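PDB 1NRW: phosphatase YwpJ from Bacillus subtilis, which removes phosphate in vitro from five- and six-carbon sugar phosphates and nucleoside monophosphates, and more weakly from FMN, with magnesium as cofactor. Local coordinates for residues 173-185 with 203-215. Residues are numbered along the deposited sequence; the frame is centred on the assembly and turned at random.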
ATOM      1  N   TYR A 173       1.524   0.477  13.004  1.00 15.78           N
ATOM      2  CA  TYR A 173       0.643  -0.171  12.037  1.00 15.27           C
ATOM      3  C   TYR A 173       1.347  -1.006  10.979  1.00 15.11           C
ATOM      4  O   TYR A 173       0.920  -2.115  10.671  1.00 15.50           O
ATOM      5  CB  TYR A 173      -0.217   0.872  11.321  1.00 15.98           C
ATOM      6  CG  TYR A 173      -1.064   1.725  12.233  1.00 20.59           C
ATOM      7  CD1 TYR A 173      -1.852   1.148  13.231  1.00 22.21           C
ATOM      8  CD2 TYR A 173      -1.092   3.109  12.088  1.00 23.22           C
ATOM      9  CE1 TYR A 173      -2.648   1.937  14.063  1.00 25.79           C
ATOM     10  CE2 TYR A 173      -1.881   3.906  12.911  1.00 26.74           C
ATOM     11  CZ  TYR A 173      -2.656   3.314  13.896  1.00 26.23           C
ATOM     12  OH  TYR A 173      -3.439   4.104  14.706  1.00 31.27           O
ATOM     13  N   ASN A 174       2.419  -0.466  10.409  1.00 14.60           N
ATOM     14  CA  ASN A 174       3.132  -1.164   9.348  1.00 14.52           C
ATOM     15  C   ASN A 174       4.586  -0.722   9.409  1.00 13.59           C
ATOM     16  O   ASN A 174       4.874   0.441   9.695  1.00 14.86           O
ATOM     17  CB  ASN A 174       2.492  -0.788   7.996  1.00 15.46           C
ATOM     18  CG  ASN A 174       2.960  -1.661   6.836  1.00 16.14           C
ATOM     19  OD1 ASN A 174       3.259  -2.842   7.002  1.00 17.11           O
ATOM     20  ND2 ASN A 174       2.986  -1.076   5.636  1.00 16.29           N
ATOM     21  N   ILE A 175       5.491  -1.663   9.174  1.00 13.49           N
ATOM     22  CA  ILE A 175       6.918  -1.372   9.183  1.00 12.95           C
ATOM     23  C   ILE A 175       7.508  -1.806   7.853  1.00 14.57           C
ATOM     24  O   ILE A 175       7.416  -2.978   7.471  1.00 14.78           O
ATOM     25  CB  ILE A 175       7.647  -2.124  10.320  1.00 14.52           C
ATOM     26  CG1 ILE A 175       7.091  -1.676  11.675  1.00 14.97           C
ATOM     27  CG2 ILE A 175       9.150  -1.842  10.252  1.00 16.19           C
ATOM     28  CD1 ILE A 175       7.617  -2.486  12.862  1.00 16.59           C
ATOM     29  N   LEU A 176       8.096  -0.852   7.141  1.00 13.95           N
ATOM     30  CA  LEU A 176       8.721  -1.139   5.855  1.00 13.82           C
ATOM     31  C   LEU A 176      10.231  -1.258   6.053  1.00 13.86           C
ATOM     32  O   LEU A 176      10.839  -0.420   6.716  1.00 15.38           O
ATOM     33  CB  LEU A 176       8.410  -0.020   4.849  1.00 15.37           C
ATOM     34  CG  LEU A 176       9.018  -0.130   3.440  1.00 16.14           C
ATOM     35  CD1 LEU A 176       8.154   0.638   2.453  1.00 17.78           C
ATOM     36  CD2 LEU A 176      10.457   0.402   3.432  1.00 16.89           C
ATOM     37  N   GLY A 177      10.806  -2.325   5.506  1.00 13.73           N
ATOM     38  CA  GLY A 177      12.240  -2.556   5.573  1.00 15.16           C
ATOM     39  C   GLY A 177      12.771  -2.520   4.151  1.00 15.23           C
ATOM     40  O   GLY A 177      12.125  -3.031   3.239  1.00 16.17           O
ATOM     41  N   PHE A 178      13.949  -1.936   3.953  1.00 15.06           N
ATOM     42  CA  PHE A 178      14.521  -1.815   2.615  1.00 15.94           C
ATOM     43  C   PHE A 178      16.020  -2.072   2.608  1.00 16.85           C
ATOM     44  O   PHE A 178      16.720  -1.725   3.558  1.00 15.85           O
ATOM     45  CB  PHE A 178      14.250  -0.396   2.093  1.00 16.18           C
ATOM     46  CG  PHE A 178      14.966  -0.049   0.809  1.00 16.94           C
ATOM     47  CD1 PHE A 178      14.294  -0.083  -0.411  1.00 17.09           C
ATOM     48  CD2 PHE A 178      16.301   0.354   0.828  1.00 17.14           C
ATOM     49  CE1 PHE A 178      14.937   0.286  -1.599  1.00 16.76           C
ATOM     50  CE2 PHE A 178      16.960   0.724  -0.351  1.00 16.79           C
ATOM     51  CZ  PHE A 178      16.275   0.690  -1.567  1.00 18.41           C
ATOM     52  N   SER A 179      16.500  -2.682   1.527  1.00 15.22           N
ATOM     53  CA  SER A 179      17.931  -2.926   1.352  1.00 18.03           C
ATOM     54  C   SER A 179      18.255  -3.087  -0.127  1.00 17.87           C
ATOM     55  O   SER A 179      17.499  -3.715  -0.867  1.00 19.22           O
ATOM     56  CB  SER A 179      18.388  -4.183   2.093  1.00 15.95           C
ATOM     57  OG  SER A 179      19.792  -4.337   1.955  1.00 19.13           O
ATOM     58  N   PHE A 180      19.374  -2.509  -0.555  1.00 18.76           N
ATOM     59  CA  PHE A 180      19.804  -2.621  -1.947  1.00 20.48           C
ATOM     60  C   PHE A 180      20.328  -4.023  -2.228  1.00 21.51           C
ATOM     61  O   PHE A 180      20.413  -4.444  -3.383  1.00 22.47           O
ATOM     62  CB  PHE A 180      20.949  -1.645  -2.241  1.00 21.46           C
ATOM     63  CG  PHE A 180      20.540  -0.207  -2.288  1.00 22.46           C
ATOM     64  CD1 PHE A 180      19.716   0.262  -3.301  1.00 26.05           C
ATOM     65  CD2 PHE A 180      21.013   0.691  -1.337  1.00 24.33           C
ATOM     66  CE1 PHE A 180      19.370   1.612  -3.370  1.00 26.50           C
ATOM     67  CE2 PHE A 180      20.674   2.040  -1.398  1.00 25.09           C
ATOM     68  CZ  PHE A 180      19.852   2.499  -2.417  1.00 25.67           C
ATOM     69  N   PHE A 181      20.671  -4.744  -1.165  1.00 21.54           N
ATOM     70  CA  PHE A 181      21.272  -6.068  -1.292  1.00 22.11           C
ATOM     71  C   PHE A 181      20.368  -7.288  -1.211  1.00 20.99           C
ATOM     72  O   PHE A 181      19.668  -7.505  -0.222  1.00 19.42           O
ATOM     73  CB  PHE A 181      22.391  -6.175  -0.262  1.00 24.42           C
ATOM     74  CG  PHE A 181      23.326  -5.006  -0.294  1.00 27.92           C
ATOM     75  CD1 PHE A 181      24.211  -4.839  -1.356  1.00 29.71           C
ATOM     76  CD2 PHE A 181      23.278  -4.031   0.699  1.00 28.75           C
ATOM     77  CE1 PHE A 181      25.033  -3.717  -1.431  1.00 32.19           C
ATOM     78  CE2 PHE A 181      24.093  -2.906   0.633  1.00 31.88           C
ATOM     79  CZ  PHE A 181      24.973  -2.748  -0.436  1.00 32.92           C
ATOM     80  N   LYS A 182      20.421  -8.099  -2.263  1.00 20.02           N
ATOM     81  CA  LYS A 182      19.615  -9.307  -2.347  1.00 23.15           C
ATOM     82  C   LYS A 182      19.763 -10.177  -1.102  1.00 22.16           C
ATOM     83  O   LYS A 182      18.776 -10.702  -0.587  1.00 21.54           O
ATOM     84  CB  LYS A 182      20.010 -10.110  -3.589  1.00 25.75           C
ATOM     85  CG  LYS A 182      19.150 -11.336  -3.836  1.00 32.07           C
ATOM     86  CD  LYS A 182      19.625 -12.129  -5.048  1.00 37.18           C
ATOM     87  CE  LYS A 182      20.993 -12.756  -4.810  1.00 40.89           C
ATOM     88  NZ  LYS A 182      21.452 -13.564  -5.975  1.00 44.58           N
ATOM     89  N   GLU A 183      20.994 -10.325  -0.620  1.00 22.71           N
ATOM     90  CA  GLU A 183      21.259 -11.150   0.558  1.00 24.25           C
ATOM     91  C   GLU A 183      20.514 -10.660   1.795  1.00 23.14           C
ATOM     92  O   GLU A 183      20.008 -11.463   2.584  1.00 22.78           O
ATOM     93  CB  GLU A 183      22.761 -11.181   0.863  1.00 27.51           C
ATOM     94  CG  GLU A 183      23.638 -11.691  -0.276  1.00 32.65           C
ATOM     95  CD  GLU A 183      23.557 -10.820  -1.517  1.00 35.32           C
ATOM     96  OE1 GLU A 183      23.688  -9.583  -1.392  1.00 33.92           O
ATOM     97  OE2 GLU A 183      23.368 -11.375  -2.621  1.00 39.37           O
ATOM     98  N   LYS A 184      20.465  -9.342   1.970  1.00 21.76           N
ATOM     99  CA  LYS A 184      19.786  -8.741   3.112  1.00 21.09           C
ATOM    100  C   LYS A 184      18.280  -8.927   2.986  1.00 19.93           C
ATOM    101  O   LYS A 184      17.588  -9.173   3.975  1.00 19.56           O
ATOM    102  CB  LYS A 184      20.115  -7.250   3.190  1.00 22.79           C
ATOM    103  CG  LYS A 184      21.600  -6.948   3.280  1.00 27.84           C
ATOM    104  CD  LYS A 184      22.150  -7.277   4.648  1.00 29.26           C
ATOM    105  CE  LYS A 184      21.674  -6.276   5.694  1.00 29.51           C
ATOM    106  NZ  LYS A 184      22.223  -6.619   7.034  1.00 29.41           N
ATOM    107  N   LEU A 185      17.774  -8.804   1.764  1.00 18.86           N
ATOM    108  CA  LEU A 185      16.350  -8.968   1.518  1.00 19.33           C
ATOM    109  C   LEU A 185      15.922 -10.402   1.816  1.00 19.43           C
ATOM    110  O   LEU A 185      14.878 -10.634   2.434  1.00 19.00           O
ATOM    111  CB  LEU A 185      16.024  -8.596   0.065  1.00 19.48           C
ATOM    112  CG  LEU A 185      16.220  -7.113  -0.281  1.00 20.47           C
ATOM    113  CD1 LEU A 185      16.097  -6.897  -1.782  1.00 20.88           C
ATOM    114  CD2 LEU A 185      15.190  -6.275   0.470  1.00 20.20           C
ATOM    115  N   SER A 203       6.099  -4.525  -1.410  1.00 15.40           N
ATOM    116  CA  SER A 203       5.428  -3.607  -2.326  1.00 16.33           C
ATOM    117  C   SER A 203       6.396  -3.101  -3.397  1.00 16.14           C
ATOM    118  O   SER A 203       6.032  -2.263  -4.223  1.00 15.93           O
ATOM    119  CB  SER A 203       4.849  -2.410  -1.566  1.00 15.69           C
ATOM    120  OG  SER A 203       5.874  -1.648  -0.946  1.00 15.48           O
ATOM    121  N   ALA A 204       7.625  -3.605  -3.361  1.00 16.14           N
ATOM    122  CA  ALA A 204       8.663  -3.221  -4.320  1.00 16.87           C
ATOM    123  C   ALA A 204       9.824  -4.214  -4.245  1.00 17.19           C
ATOM    124  O   ALA A 204      10.033  -4.864  -3.220  1.00 16.80           O
ATOM    125  CB  ALA A 204       9.152  -1.801  -4.031  1.00 16.71           C
ATOM    126  N   GLU A 205      10.581  -4.316  -5.334  1.00 17.64           N
ATOM    127  CA  GLU A 205      11.700  -5.250  -5.428  1.00 19.04           C
ATOM    128  C   GLU A 205      12.716  -5.240  -4.289  1.00 18.34           C
ATOM    129  O   GLU A 205      13.283  -6.282  -3.954  1.00 17.67           O
ATOM    130  CB  GLU A 205      12.429  -5.041  -6.760  1.00 22.46           C
ATOM    131  CG  GLU A 205      11.667  -5.578  -7.968  1.00 29.05           C
ATOM    132  CD  GLU A 205      12.273  -5.132  -9.289  1.00 35.03           C
ATOM    133  OE1 GLU A 205      13.520  -5.101  -9.394  1.00 38.30           O
ATOM    134  OE2 GLU A 205      11.502  -4.822 -10.224  1.00 37.64           O
ATOM    135  N   HIS A 206      12.951  -4.083  -3.683  1.00 17.31           N
ATOM    136  CA  HIS A 206      13.921  -4.026  -2.600  1.00 16.37           C
ATOM    137  C   HIS A 206      13.360  -3.751  -1.210  1.00 15.65           C
ATOM    138  O   HIS A 206      14.066  -3.251  -0.332  1.00 14.67           O
ATOM    139  CB  HIS A 206      15.024  -3.023  -2.939  1.00 18.09           C
ATOM    140  CG  HIS A 206      15.778  -3.372  -4.184  1.00 19.25           C
ATOM    141  ND1 HIS A 206      15.298  -3.099  -5.447  1.00 21.39           N
ATOM    142  CD2 HIS A 206      16.952  -4.026  -4.361  1.00 22.83           C
ATOM    143  CE1 HIS A 206      16.141  -3.572  -6.348  1.00 24.26           C
ATOM    144  NE2 HIS A 206      17.153  -4.140  -5.716  1.00 23.43           N
ATOM    145  N   ASN A 207      12.089  -4.075  -1.001  1.00 14.24           N
ATOM    146  CA  ASN A 207      11.512  -3.887   0.319  1.00 15.02           C
ATOM    147  C   ASN A 207      10.638  -5.056   0.727  1.00 15.79           C
ATOM    148  O   ASN A 207      10.376  -5.977  -0.060  1.00 14.04           O
ATOM    149  CB  ASN A 207      10.698  -2.569   0.414  1.00 13.97           C
ATOM    150  CG  ASN A 207       9.285  -2.670  -0.186  1.00 14.65           C
ATOM    151  OD1 ASN A 207       8.602  -3.687  -0.063  1.00 16.39           O
ATOM    152  ND2 ASN A 207       8.837  -1.586  -0.808  1.00 15.19           N
ATOM    153  N   PHE A 208      10.260  -5.033   1.997  1.00 15.42           N
ATOM    154  CA  PHE A 208       9.337  -5.992   2.573  1.00 16.17           C
ATOM    155  C   PHE A 208       8.609  -5.181   3.630  1.00 16.44           C
ATOM    156  O   PHE A 208       9.146  -4.194   4.141  1.00 17.02           O
ATOM    157  CB  PHE A 208      10.044  -7.230   3.161  1.00 16.30           C
ATOM    158  CG  PHE A 208      11.155  -6.928   4.131  1.00 18.01           C
ATOM    159  CD1 PHE A 208      10.893  -6.773   5.490  1.00 18.47           C
ATOM    160  CD2 PHE A 208      12.473  -6.872   3.692  1.00 19.65           C
ATOM    161  CE1 PHE A 208      11.935  -6.570   6.399  1.00 21.32           C
ATOM    162  CE2 PHE A 208      13.523  -6.672   4.590  1.00 21.05           C
ATOM    163  CZ  PHE A 208      13.253  -6.522   5.945  1.00 19.94           C
ATOM    164  N   GLU A 209       7.365  -5.550   3.909  1.00 15.83           N
ATOM    165  CA  GLU A 209       6.570  -4.835   4.895  1.00 14.99           C
ATOM    166  C   GLU A 209       6.038  -5.812   5.927  1.00 15.45           C
ATOM    167  O   GLU A 209       5.680  -6.943   5.600  1.00 15.99           O
ATOM    168  CB  GLU A 209       5.398  -4.111   4.217  1.00 15.21           C
ATOM    169  CG  GLU A 209       5.813  -2.984   3.260  1.00 16.70           C
ATOM    170  CD  GLU A 209       4.624  -2.336   2.559  1.00 21.59           C
ATOM    171  OE1 GLU A 209       3.488  -2.426   3.082  1.00 22.32           O
ATOM    172  OE2 GLU A 209       4.827  -1.719   1.490  1.00 23.15           O
ATOM    173  N   LEU A 210       5.989  -5.360   7.173  1.00 14.02           N
ATOM    174  CA  LEU A 210       5.501  -6.179   8.269  1.00 14.61           C
ATOM    175  C   LEU A 210       4.381  -5.474   9.022  1.00 14.50           C
ATOM    176  O   LEU A 210       4.542  -4.343   9.480  1.00 15.73           O
ATOM    177  CB  LEU A 210       6.647  -6.486   9.239  1.00 15.53           C
ATOM    178  CG  LEU A 210       7.761  -7.390   8.706  1.00 17.55           C
ATOM    179  CD1 LEU A 210       8.983  -7.286   9.609  1.00 19.34           C
ATOM    180  CD2 LEU A 210       7.264  -8.826   8.630  1.00 18.20           C
ATOM    181  N   SER A 211       3.241  -6.145   9.137  1.00 14.68           N
ATOM    182  CA  SER A 211       2.107  -5.605   9.877  1.00 15.11           C
ATOM    183  C   SER A 211       1.611  -6.752  10.753  1.00 15.15           C
ATOM    184  O   SER A 211       2.157  -7.857  10.688  1.00 15.34           O
ATOM    185  CB  SER A 211       1.010  -5.130   8.917  1.00 14.18           C
ATOM    186  OG  SER A 211       0.653  -6.150   8.003  1.00 16.24           O
ATOM    187  N   SER A 212       0.598  -6.504  11.575  1.00 16.28           N
ATOM    188  CA  SER A 212       0.092  -7.563  12.439  1.00 18.03           C
ATOM    189  C   SER A 212      -0.572  -8.665  11.616  1.00 19.48           C
ATOM    190  O   SER A 212      -0.961  -8.449  10.467  1.00 17.55           O
ATOM    191  CB  SER A 212      -0.897  -6.996  13.454  1.00 21.40           C
ATOM    192  OG  SER A 212      -1.147  -7.944  14.481  1.00 25.31           O
ATOM    193  N   ARG A 213      -0.697  -9.850  12.211  1.00 19.05           N
ATOM    194  CA  ARG A 213      -1.300 -10.989  11.528  1.00 20.44           C
ATOM    195  C   ARG A 213      -2.654 -10.682  10.896  1.00 18.93           C
ATOM    196  O   ARG A 213      -2.945 -11.145   9.796  1.00 18.69           O
ATOM    197  CB  ARG A 213      -1.458 -12.163  12.504  1.00 23.38           C
ATOM    198  CG  ARG A 213      -2.042 -13.419  11.868  1.00 29.21           C
ATOM    199  CD  ARG A 213      -1.184 -13.893  10.700  1.00 34.38           C
ATOM    200  NE  ARG A 213      -1.744 -15.066  10.035  1.00 39.94           N
ATOM    201  CZ  ARG A 213      -1.871 -16.263  10.600  1.00 43.35           C
ATOM    202  NH1 ARG A 213      -1.473 -16.457  11.852  1.00 44.24           N
ATOM    203  NH2 ARG A 213      -2.399 -17.268   9.914  1.00 45.65           N
ATOM    204  N   LYS A 214      -3.483  -9.910  11.593  1.00 19.09           N
ATOM    205  CA  LYS A 214      -4.807  -9.574  11.085  1.00 17.98           C
ATOM    206  C   LYS A 214      -4.831  -8.338  10.200  1.00 16.56           C
ATOM    207  O   LYS A 214      -5.899  -7.873   9.811  1.00 17.66           O
ATOM    208  CB  LYS A 214      -5.796  -9.389  12.237  1.00 20.82           C
ATOM    209  CG  LYS A 214      -6.091 -10.667  13.010  1.00 24.62           C
ATOM    210  CD  LYS A 214      -7.219 -10.435  14.010  1.00 28.48           C
ATOM    211  CE  LYS A 214      -7.498 -11.680  14.839  1.00 31.53           C
ATOM    212  NZ  LYS A 214      -6.316 -12.062  15.663  1.00 37.16           N
ATOM    213  N   ALA A 215      -3.653  -7.807   9.885  1.00 14.45           N
ATOM    214  CA  ALA A 215      -3.567  -6.634   9.024  1.00 15.57           C
ATOM    215  C   ALA A 215      -2.988  -6.994   7.654  1.00 15.32           C
ATOM    216  O   ALA A 215      -1.780  -7.162   7.506  1.00 16.28           O
ATOM    217  CB  ALA A 215      -2.705  -5.553   9.684  1.00 13.45           C
TER
HETATM  218  O   HOH W   1      -0.530  -3.926  12.002  1.00 15.12           O
HETATM  219  O   HOH W   2      19.329  -5.941  -6.045  1.00 57.68           O
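The ring of F208 lies with one face over G177, whose CA is 4.2 Å from the ring centroid, a CH-pi contact. A chi1 of 52°, with CG between the backbone N and the carbonyl carbon, lays the ring across the neighbouring strand; a CB on G177 would collide with CZ of F208. G177 N donates to F208 O over 2.8 Å in a nearly straight bond, and F208 N returns one to G177 O. I175 and L210, branched and apolar, share this face and pack on helix 87-99. Through the reciprocal bonds of these two pairs, strands 172-178 and 207-212 are antiparallel neighbours in the mixed sheet of the cap domain in this Cof-type HAD phosphatase. The opposite face carries N174 and E209 beside L176, with E209 near the phosphate site: N174 ND2 gives E209 OE1 a 2.9 Å bond from above the carboxylate plane, while S203 OG donates to OE2. An alanine in place of E209 would probably leave N174 ND2 and S203 OG without their carboxylate partners, although N174 ND2 would keep G45 O. Toward F180 the contact opens to solvent: H206, partly exposed, packs its CB 3.6 Å from F178 CE1, its ND1 bonded to D127, and a water 2.8 Å from H206 NE2 also donates to F180 O.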